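Local coordinates for protein vascular endothelial cadherin (Gallus gallus, PDB 3PPE) that mediates calcium-dependent homophilic adhesion between endothelial cells, here represented by its two N-terminal extracellular cadherin domains, at residues A[104-115]-A[192-203]. Residues are numbered along the deposited sequence; the frame is centred on the assembly and turned at random.
Sequences FVQKIFNGSVPE and SSTATVIIRLTD
Ile108 and Thr196 open a parallel ladder that runs to Pro114 and Thr202, the strand axes inclined by 24°. Thr196 N donates to Lys107 O (3.1 Å), Phe109 N to Thr196 O (2.8 Å), and Phe109 O takes the N-H of Ile198; Gly111 and Val113 repeat this pairing with Ile198, Arg200 and Thr202, until Glu115 N meets Thr202 O at 3.0 Å.

On the buried face, with Phe109, Val113, Val197 and Leu201, Ala195 CB sits over one face of the Phe104 ring, 4.0 Å from its centroid and 25° off the normal, a CH-pi contact; the same methyl also lies at the edge of the Phe109 ring, 3.8 Å from CE1. With the Phe104 ring cut back to an alanine, the Ala195 methyl is likely to lose its aromatic partner, and a gap to open beside Val126 and Val180. Farther along, Val113 CG1 meets Leu201 CD1 at 4.0 Å, the two side chains alongside each other.

On the outer face, Ile108 CG2 touches Ile198 CD1 (3.6 Å), and Ser112 CB lies over one face of the Arg200 guanidinium. Arg200 reaches back there because its chain bends at chi3 (22°); water links its NH2 to Ser112 OG.

In the Greek-key beta-sandwich of the second cadherin repeat, strand 108-114 closes one edge of an otherwise antiparallel sheet by pairing with the last strand, 194-202, itself flanked by antiparallel strand 175-184; Val197 and Ile199 pack inward on Ile161 of strand 160-163 in the opposing sheet.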
ATOM      1  N   PHE A 104       9.957 -32.708  -2.360  1.00 12.45           N
ATOM      2  CA  PHE A 104       9.707 -33.961  -1.648  1.00 12.45           C
ATOM      3  C   PHE A 104      10.400 -34.011  -0.308  1.00 13.03           C
ATOM      4  O   PHE A 104      11.394 -33.316  -0.115  1.00 14.23           O
ATOM      5  CB  PHE A 104      10.038 -35.144  -2.532  1.00 11.41           C
ATOM      6  CG  PHE A 104       8.948 -35.430  -3.522  1.00 12.09           C
ATOM      7  CD1 PHE A 104       9.027 -34.935  -4.817  1.00 10.45           C
ATOM      8  CD2 PHE A 104       7.808 -36.145  -3.125  1.00 11.43           C
ATOM      9  CE1 PHE A 104       7.995 -35.201  -5.762  1.00 10.99           C
ATOM     10  CE2 PHE A 104       6.767 -36.386  -4.046  1.00 14.01           C
ATOM     11  CZ  PHE A 104       6.889 -35.910  -5.372  1.00 10.10           C
ATOM     12  N   VAL A 105       9.895 -34.824   0.616  1.00 12.73           N
ATOM     13  CA  VAL A 105      10.507 -34.909   1.944  1.00 13.45           C
ATOM     14  C   VAL A 105      11.672 -35.918   2.017  1.00 13.48           C
ATOM     15  O   VAL A 105      12.412 -35.908   2.983  1.00 13.70           O
ATOM     16  CB  VAL A 105       9.480 -35.166   3.086  1.00 14.35           C
ATOM     17  CG1 VAL A 105       8.443 -34.040   3.165  1.00 15.55           C
ATOM     18  CG2 VAL A 105       8.797 -36.533   2.933  1.00 14.21           C
ATOM     19  N   GLN A 106      11.841 -36.742   0.983  1.00 13.72           N
ATOM     20  CA  GLN A 106      12.912 -37.752   0.893  1.00 14.83           C
ATOM     21  C   GLN A 106      13.253 -37.827  -0.580  1.00 14.87           C
ATOM     22  O   GLN A 106      12.377 -37.675  -1.425  1.00 13.96           O
ATOM     23  CB  GLN A 106      12.453 -39.189   1.289  1.00 14.46           C
ATOM     24  CG  GLN A 106      11.861 -39.320   2.670  1.00 16.89           C
ATOM     25  CD  GLN A 106      11.218 -40.636   2.959  1.00 15.71           C
ATOM     26  OE1 GLN A 106      11.533 -41.698   2.344  1.00 21.11           O
ATOM     27  NE2 GLN A 106      10.334 -40.608   3.925  1.00 18.01           N
ATOM     28  N   LYS A 107      14.517 -38.097  -0.865  1.00 14.68           N
ATOM     29  CA  LYS A 107      14.977 -38.399  -2.219  1.00 15.57           C
ATOM     30  C   LYS A 107      14.375 -39.694  -2.803  1.00 15.40           C
ATOM     31  O   LYS A 107      14.005 -39.734  -3.977  1.00 15.98           O
ATOM     32  CB  LYS A 107      16.493 -38.562  -2.173  1.00 15.72           C
ATOM     33  CG  LYS A 107      17.137 -38.621  -3.561  1.00 19.67           C
ATOM     34  CD  LYS A 107      17.128 -37.242  -4.257  1.00 20.24           C
ATOM     35  CE  LYS A 107      18.215 -37.219  -5.336  1.00 26.84           C
ATOM     36  NZ  LYS A 107      18.008 -36.102  -6.319  1.00 30.13           N
ATOM     37  N   ILE A 108      14.348 -40.748  -1.977  1.00 14.72           N
ATOM     38  CA  ILE A 108      13.830 -42.054  -2.310  1.00 14.74           C
ATOM     39  C   ILE A 108      12.800 -42.505  -1.246  1.00 14.31           C
ATOM     40  O   ILE A 108      13.067 -42.514  -0.027  1.00 14.10           O
ATOM     41  CB  ILE A 108      14.976 -43.097  -2.462  1.00 16.14           C
ATOM     42  CG1 ILE A 108      16.018 -42.645  -3.525  1.00 14.60           C
ATOM     43  CG2 ILE A 108      14.408 -44.486  -2.778  1.00 15.08           C
ATOM     44  CD1 ILE A 108      17.196 -43.628  -3.674  1.00 17.22           C
ATOM     45  N   PHE A 109      11.595 -42.818  -1.724  1.00 13.40           N
ATOM     46  CA  PHE A 109      10.580 -43.519  -0.949  1.00 13.80           C
ATOM     47  C   PHE A 109      10.552 -45.014  -1.293  1.00 14.46           C
ATOM     48  O   PHE A 109      10.885 -45.422  -2.395  1.00 15.27           O
ATOM     49  CB  PHE A 109       9.189 -42.918  -1.210  1.00 13.29           C
ATOM     50  CG  PHE A 109       9.088 -41.434  -0.933  1.00 12.29           C
ATOM     51  CD1 PHE A 109       9.482 -40.488  -1.901  1.00 11.66           C
ATOM     52  CD2 PHE A 109       8.551 -40.987   0.268  1.00  9.41           C
ATOM     53  CE1 PHE A 109       9.354 -39.096  -1.635  1.00 10.45           C
ATOM     54  CE2 PHE A 109       8.385 -39.645   0.513  1.00 12.55           C
ATOM     55  CZ  PHE A 109       8.798 -38.688  -0.414  1.00 10.58           C
ATOM     56  N   ASN A 110      10.131 -45.832  -0.342  1.00 16.17           N
ATOM     57  CA  ASN A 110      10.069 -47.271  -0.548  1.00 16.17           C
ATOM     58  C   ASN A 110       8.679 -47.753  -0.204  1.00 16.46           C
ATOM     59  O   ASN A 110       8.078 -47.300   0.782  1.00 16.92           O
ATOM     60  CB  ASN A 110      11.104 -47.987   0.350  1.00 16.70           C
ATOM     61  CG  ASN A 110      12.510 -47.671  -0.037  1.00 19.71           C
ATOM     62  OD1 ASN A 110      13.066 -48.281  -0.944  1.00 24.84           O
ATOM     63  ND2 ASN A 110      13.098 -46.686   0.620  1.00 25.51           N
ATOM     64  N   GLY A 111       8.152 -48.670  -1.013  1.00 15.45           N
ATOM     65  CA  GLY A 111       6.962 -49.388  -0.616  1.00 14.58           C
ATOM     66  C   GLY A 111       6.919 -50.780  -1.179  1.00 14.05           C
ATOM     67  O   GLY A 111       7.798 -51.207  -1.911  1.00 12.66           O
ATOM     68  N   SER A 112       5.862 -51.487  -0.834  1.00 14.37           N
ATOM     69  CA  SER A 112       5.681 -52.822  -1.356  1.00 15.15           C
ATOM     70  C   SER A 112       4.196 -53.121  -1.468  1.00 14.37           C
ATOM     71  O   SER A 112       3.346 -52.501  -0.817  1.00 14.60           O
ATOM     72  CB  SER A 112       6.400 -53.876  -0.461  1.00 15.10           C
ATOM     73  OG  SER A 112       5.627 -54.132   0.700  1.00 16.62           O
ATOM     74  N   VAL A 113       3.886 -54.062  -2.335  1.00 13.80           N
ATOM     75  CA  VAL A 113       2.509 -54.476  -2.527  1.00 13.19           C
ATOM     76  C   VAL A 113       2.565 -55.953  -2.969  1.00 13.27           C
ATOM     77  O   VAL A 113       3.532 -56.344  -3.639  1.00 14.04           O
ATOM     78  CB  VAL A 113       1.777 -53.533  -3.518  1.00 12.24           C
ATOM     79  CG1 VAL A 113       2.325 -53.681  -4.944  1.00 10.45           C
ATOM     80  CG2 VAL A 113       0.226 -53.735  -3.465  1.00 12.15           C
ATOM     81  N   PRO A 114       1.611 -56.799  -2.522  1.00 13.92           N
ATOM     82  CA  PRO A 114       1.566 -58.169  -3.041  1.00 13.68           C
ATOM     83  C   PRO A 114       1.276 -58.190  -4.509  1.00 15.00           C
ATOM     84  O   PRO A 114       0.480 -57.356  -4.987  1.00 14.98           O
ATOM     85  CB  PRO A 114       0.393 -58.802  -2.282  1.00 13.79           C
ATOM     86  CG  PRO A 114       0.362 -57.995  -0.969  1.00 14.25           C
ATOM     87  CD  PRO A 114       0.634 -56.595  -1.431  1.00 14.05           C
ATOM     88  N   GLU A 115       1.911 -59.130  -5.227  1.00 15.02           N
ATOM     89  CA  GLU A 115       1.683 -59.308  -6.639  1.00 16.43           C
ATOM     90  C   GLU A 115       0.223 -59.617  -6.875  1.00 16.33           C
ATOM     91  O   GLU A 115      -0.449 -60.122  -5.984  1.00 16.18           O
ATOM     92  CB  GLU A 115       2.541 -60.454  -7.212  1.00 15.82           C
ATOM     93  CG  GLU A 115       2.285 -61.815  -6.545  1.00 17.74           C
ATOM     94  CD  GLU A 115       2.878 -62.967  -7.365  1.00 20.59           C
ATOM     95  OE1 GLU A 115       2.867 -64.135  -6.869  1.00 25.38           O
ATOM     96  OE2 GLU A 115       3.334 -62.684  -8.506  1.00 20.68           O
ATOM     97  N   SER A 192      13.695 -29.376  -6.195  1.00 37.93           N
ATOM     98  CA  SER A 192      13.740 -30.740  -5.680  1.00 34.82           C
ATOM     99  C   SER A 192      12.397 -31.440  -5.854  1.00 31.68           C
ATOM    100  O   SER A 192      11.981 -32.225  -5.002  1.00 30.76           O
ATOM    101  CB  SER A 192      14.150 -30.743  -4.206  1.00 35.80           C
ATOM    102  OG  SER A 192      15.542 -30.962  -4.063  1.00 37.71           O
ATOM    103  N   SER A 193      11.723 -31.150  -6.962  1.00 28.43           N
ATOM    104  CA  SER A 193      10.292 -31.410  -7.078  1.00 23.84           C
ATOM    105  C   SER A 193      10.029 -32.772  -7.712  1.00 21.68           C
ATOM    106  O   SER A 193       8.901 -33.082  -8.092  1.00 20.44           O
ATOM    107  CB  SER A 193       9.613 -30.309  -7.896  1.00 24.03           C
ATOM    108  OG  SER A 193       9.473 -29.122  -7.135  1.00 22.49           O
ATOM    109  N   THR A 194      11.078 -33.582  -7.822  1.00 18.97           N
ATOM    110  CA  THR A 194      10.929 -34.983  -8.202  1.00 18.27           C
ATOM    111  C   THR A 194      11.502 -35.907  -7.134  1.00 16.27           C
ATOM    112  O   THR A 194      12.337 -35.498  -6.327  1.00 15.65           O
ATOM    113  CB  THR A 194      11.618 -35.278  -9.547  1.00 18.40           C
ATOM    114  OG1 THR A 194      13.029 -35.063  -9.422  1.00 20.85           O
ATOM    115  CG2 THR A 194      11.066 -34.374 -10.639  1.00 19.95           C
ATOM    116  N   ALA A 195      11.048 -37.157  -7.134  1.00 14.09           N
ATOM    117  CA  ALA A 195      11.654 -38.192  -6.305  1.00 12.06           C
ATOM    118  C   ALA A 195      11.461 -39.574  -6.922  1.00 12.28           C
ATOM    119  O   ALA A 195      10.752 -39.727  -7.917  1.00 12.63           O
ATOM    120  CB  ALA A 195      11.078 -38.151  -4.898  1.00 10.49           C
ATOM    121  N   THR A 196      12.096 -40.577  -6.324  1.00 12.15           N
ATOM    122  CA  THR A 196      11.960 -41.958  -6.789  1.00 12.36           C
ATOM    123  C   THR A 196      11.219 -42.754  -5.752  1.00 11.61           C
ATOM    124  O   THR A 196      11.427 -42.579  -4.534  1.00 11.99           O
ATOM    125  CB  THR A 196      13.382 -42.597  -6.988  1.00 13.45           C
ATOM    126  OG1 THR A 196      14.135 -41.786  -7.895  1.00 16.44           O
ATOM    127  CG2 THR A 196      13.342 -44.004  -7.565  1.00 12.06           C
ATOM    128  N   VAL A 197      10.365 -43.646  -6.242  1.00 11.87           N
ATOM    129  CA  VAL A 197       9.687 -44.616  -5.414  1.00 12.38           C
ATOM    130  C   VAL A 197      10.102 -46.001  -5.885  1.00 12.62           C
ATOM    131  O   VAL A 197       9.866 -46.359  -7.026  1.00 12.65           O
ATOM    132  CB  VAL A 197       8.154 -44.523  -5.478  1.00 11.86           C
ATOM    133  CG1 VAL A 197       7.545 -45.269  -4.300  1.00 10.51           C
ATOM    134  CG2 VAL A 197       7.695 -43.057  -5.453  1.00 12.53           C
ATOM    135  N   ILE A 198      10.709 -46.747  -4.983  1.00 12.73           N
ATOM    136  CA  ILE A 198      11.011 -48.151  -5.233  1.00 13.71           C
ATOM    137  C   ILE A 198       9.875 -48.959  -4.635  1.00 13.26           C
ATOM    138  O   ILE A 198       9.611 -48.901  -3.429  1.00 13.13           O
ATOM    139  CB  ILE A 198      12.363 -48.537  -4.631  1.00 13.74           C
ATOM    140  CG1 ILE A 198      13.468 -47.729  -5.326  1.00 16.92           C
ATOM    141  CG2 ILE A 198      12.628 -50.044  -4.830  1.00 13.55           C
ATOM    142  CD1 ILE A 198      14.722 -47.619  -4.454  1.00 24.73           C
ATOM    143  N   ILE A 199       9.172 -49.675  -5.502  1.00 13.76           N
ATOM    144  CA  ILE A 199       8.024 -50.467  -5.091  1.00 12.85           C
ATOM    145  C   ILE A 199       8.345 -51.945  -5.359  1.00 14.08           C
ATOM    146  O   ILE A 199       8.500 -52.366  -6.513  1.00 13.32           O
ATOM    147  CB  ILE A 199       6.787 -50.066  -5.870  1.00 12.45           C
ATOM    148  CG1 ILE A 199       6.388 -48.630  -5.502  1.00 12.91           C
ATOM    149  CG2 ILE A 199       5.612 -51.073  -5.582  1.00 11.91           C
ATOM    150  CD1 ILE A 199       5.539 -47.962  -6.512  1.00 15.17           C
ATOM    151  N   ARG A 200       8.460 -52.716  -4.293  1.00 14.56           N
ATOM    152  CA  ARG A 200       8.728 -54.144  -4.412  1.00 16.49           C
ATOM    153  C   ARG A 200       7.414 -54.904  -4.490  1.00 16.27           C
ATOM    154  O   ARG A 200       6.485 -54.615  -3.745  1.00 17.03           O
ATOM    155  CB  ARG A 200       9.510 -54.624  -3.183  1.00 17.66           C
ATOM    156  CG  ARG A 200      10.934 -54.174  -3.165  1.00 21.67           C
ATOM    157  CD  ARG A 200      11.573 -54.373  -1.804  1.00 30.86           C
ATOM    158  NE  ARG A 200      10.886 -55.388  -0.998  1.00 38.26           N
ATOM    159  CZ  ARG A 200      10.198 -55.134   0.113  1.00 38.15           C
ATOM    160  NH1 ARG A 200      10.111 -53.898   0.573  1.00 38.14           N
ATOM    161  NH2 ARG A 200       9.600 -56.122   0.761  1.00 39.38           N
ATOM    162  N   LEU A 201       7.343 -55.886  -5.376  1.00 17.42           N
ATOM    163  CA  LEU A 201       6.214 -56.807  -5.444  1.00 18.74           C
ATOM    164  C   LEU A 201       6.531 -58.012  -4.577  1.00 20.15           C
ATOM    165  O   LEU A 201       7.591 -58.634  -4.737  1.00 20.60           O
ATOM    166  CB  LEU A 201       5.954 -57.240  -6.893  1.00 19.30           C
ATOM    167  CG  LEU A 201       5.101 -56.333  -7.778  1.00 21.73           C
ATOM    168  CD1 LEU A 201       3.620 -56.527  -7.465  1.00 26.42           C
ATOM    169  CD2 LEU A 201       5.407 -54.862  -7.593  1.00 21.80           C
ATOM    170  N   THR A 202       5.629 -58.317  -3.648  1.00 20.18           N
ATOM    171  CA  THR A 202       5.830 -59.400  -2.693  1.00 21.09           C
ATOM    172  C   THR A 202       5.011 -60.649  -3.051  1.00 22.96           C
ATOM    173  O   THR A 202       4.056 -60.586  -3.800  1.00 21.06           O
ATOM    174  CB  THR A 202       5.572 -58.939  -1.242  1.00 21.34           C
ATOM    175  OG1 THR A 202       4.262 -58.382  -1.143  1.00 16.13           O
ATOM    176  CG2 THR A 202       6.608 -57.880  -0.838  1.00 21.39           C
ATOM    177  N   ASP A 203       5.418 -61.791  -2.527  1.00 26.97           N
ATOM    178  CA  ASP A 203       4.996 -63.050  -3.140  1.00 32.22           C
ATOM    179  C   ASP A 203       3.831 -63.653  -2.403  1.00 33.37           C
ATOM    180  O   ASP A 203       2.692 -63.504  -2.916  1.00 34.24           O
ATOM    181  CB  ASP A 203       6.175 -64.061  -3.295  1.00 33.90           C
ATOM    182  CG  ASP A 203       5.872 -65.145  -4.321  1.00 39.98           C
ATOM    183  OD1 ASP A 203       4.814 -65.825  -4.198  1.00 49.44           O
ATOM    184  OD2 ASP A 203       6.676 -65.333  -5.263  1.00 45.80           O
ATOM    185  OXT ASP A 203       4.028 -64.260  -1.322  1.00 34.19           O
TER
HETATM  186  O   HOH W   1      15.369 -39.695  -6.328  1.00 18.35           O
HETATM  187  O   HOH W   2      15.159 -34.981  -5.827  1.00 50.85           O
HETATM  188  O   HOH W   3      11.210 -50.952  -1.428  1.00 25.44           O
HETATM  189  O   HOH W   4       3.736 -56.133   0.361  1.00 13.68           O
HETATM  190  O   HOH W   5       7.312 -55.465   2.810  1.00 44.99           O
HETATM  191  O   HOH W   6      -0.144 -61.891  -3.811  1.00 30.42           O